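Local coordinates for hydrogenase maturation factor (Thermoanaerobacter tengcongensis, PDB 3VTI), which probably takes up a carbamoyl group from its partner HypF and dehydrates it with ATP to a nitrile during [NiFe]-hydrogenase maturation, at residues C[53-58]-C[177-182]. Sequence-based numbering, arbitrary orientation.
Sequences AVCGTV and VAPLNG
Cys55 and Val58, one turn apart on helix 49-60, form a buried, largely apolar van der Waals contact with Val177 and Pro179 of the loop leading into helix 181-187 and with Asn181, the first residue of that helix. No hydrogen bond joins the two segments. The backbones come close at the centre, where Cys55 CA is 4.7 Å from Pro179 CA. With chi1 at -70°, the Cys55 sulfur lies anti to its carbonyl carbon and meets the Ala178-Pro179 peptide link: SG is 3.4 Å from Pro179 N and 3.5 Å from Pro179 CD. Val177 CG1 adds a side contact, 4.0 Å from Cys55 CB. In HypE, a member of the PurM-like AIR synthase superfamily, the contact brings the N-terminal AIR synthase-related region against the C-terminal one, with the Val58 side chain about 11 Å from the magnesium ion held by Asp22, Asp60 and Asp199. Val58 CG1, anti to its backbone N, serves two neighbours, lying 4.1 Å from Pro179 CB and 3.7 Å from Asn181 OD1. That amide is anchored elsewhere, its ND2 hydrogen-bonded to Ala100 O at the end of helix 83-100. Polar links come from the same helix, on both flanks of 53-58: Asn59 bonds through OD1 to Leu180 N and through ND2 to Ala178 O, while Lys51 NZ hydrogen-bonds to Val177 O.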
loop_
_atom_site.group_PDB
_atom_site.type_symbol
_atom_site.label_atom_id
_atom_site.label_comp_id
_atom_site.label_asym_id
_atom_site.label_seq_id
_atom_site.Cartn_x
_atom_site.Cartn_y
_atom_site.Cartn_z
ATOM N N ALA C 53 0.259 7.891 11.306
ATOM C CA ALA C 53 1.403 8.092 10.430
ATOM C C ALA C 53 2.369 9.153 10.978
ATOM O O ALA C 53 3.586 9.040 10.816
ATOM C CB ALA C 53 0.926 8.464 9.048
ATOM N N VAL C 54 1.822 10.185 11.611
ATOM C CA VAL C 54 2.643 11.251 12.164
ATOM C C VAL C 54 3.263 10.801 13.489
ATOM O O VAL C 54 4.479 10.774 13.629
ATOM C CB VAL C 54 1.842 12.563 12.367
ATOM C CG1 VAL C 54 2.724 13.647 12.970
ATOM C CG2 VAL C 54 1.266 13.037 11.045
ATOM N N CYS C 55 2.413 10.424 14.434
ATOM C CA CYS C 55 2.830 10.063 15.772
ATOM C C CYS C 55 3.905 8.989 15.800
ATOM O O CYS C 55 4.918 9.124 16.502
ATOM C CB CYS C 55 1.615 9.653 16.603
ATOM S SG CYS C 55 0.555 11.083 16.992
ATOM N N GLY C 56 3.692 7.938 15.016
ATOM C CA GLY C 56 4.628 6.820 14.976
ATOM C C GLY C 56 6.033 7.225 14.593
ATOM O O GLY C 56 7.006 6.752 15.164
ATOM N N THR C 57 6.133 8.105 13.610
ATOM C CA THR C 57 7.421 8.585 13.143
ATOM C C THR C 57 7.998 9.669 14.049
ATOM O O THR C 57 9.217 9.757 14.215
ATOM C CB THR C 57 7.317 9.065 11.707
ATOM O OG1 THR C 57 7.118 7.925 10.862
ATOM C CG2 THR C 57 8.577 9.802 11.286
ATOM N N VAL C 58 7.129 10.482 14.644
ATOM C CA VAL C 58 7.565 11.445 15.641
ATOM C C VAL C 58 8.178 10.670 16.806
ATOM O O VAL C 58 9.254 11.006 17.301
ATOM C CB VAL C 58 6.386 12.349 16.109
ATOM C CG1 VAL C 58 6.705 13.053 17.450
ATOM C CG2 VAL C 58 6.010 13.363 15.014
ATOM N N VAL C 177 -3.057 6.298 20.375
ATOM C CA VAL C 177 -2.218 7.094 19.466
ATOM C C VAL C 177 -1.932 8.469 20.027
ATOM O O VAL C 177 -2.856 9.250 20.316
ATOM C CB VAL C 177 -2.863 7.284 18.073
ATOM C CG1 VAL C 177 -1.814 7.718 17.054
ATOM C CG2 VAL C 177 -3.514 6.014 17.621
ATOM N N ALA C 178 -0.642 8.756 20.169
ATOM C CA ALA C 178 -0.156 10.006 20.740
ATOM C C ALA C 178 1.300 10.258 20.348
ATOM O O ALA C 178 2.058 9.304 20.145
ATOM C CB ALA C 178 -0.300 9.982 22.256
ATOM N N PRO C 179 1.691 11.543 20.211
ATOM C CA PRO C 179 3.104 11.889 20.058
ATOM C C PRO C 179 3.741 12.014 21.432
ATOM O O PRO C 179 3.207 12.703 22.310
ATOM C CB PRO C 179 3.055 13.249 19.358
ATOM C CG PRO C 179 1.782 13.872 19.843
ATOM C CD PRO C 179 0.821 12.734 20.118
ATOM N N LEU C 180 4.869 11.340 21.616
ATOM C CA LEU C 180 5.497 11.233 22.931
ATOM C C LEU C 180 6.774 12.036 23.039
ATOM O O LEU C 180 7.480 11.961 24.045
ATOM C CB LEU C 180 5.792 9.771 23.273
ATOM C CG LEU C 180 4.606 8.812 23.377
ATOM C CD1 LEU C 180 5.129 7.401 23.408
ATOM C CD2 LEU C 180 3.742 9.107 24.612
ATOM N N ASN C 181 7.082 12.808 22.007
ATOM C CA ASN C 181 8.306 13.593 22.020
ATOM C C ASN C 181 8.365 14.587 23.184
ATOM O O ASN C 181 9.453 14.895 23.664
ATOM C CB ASN C 181 8.510 14.299 20.686
ATOM C CG ASN C 181 7.403 15.270 20.366
ATOM O OD1 ASN C 181 6.221 14.967 20.536
ATOM N ND2 ASN C 181 7.780 16.452 19.894
ATOM N N GLY C 182 7.199 15.067 23.629
ATOM C CA GLY C 182 7.091 15.942 24.796
ATOM C C GLY C 182 7.471 15.228 26.083
ATOM O O GLY C 182 8.232 15.761 26.903
#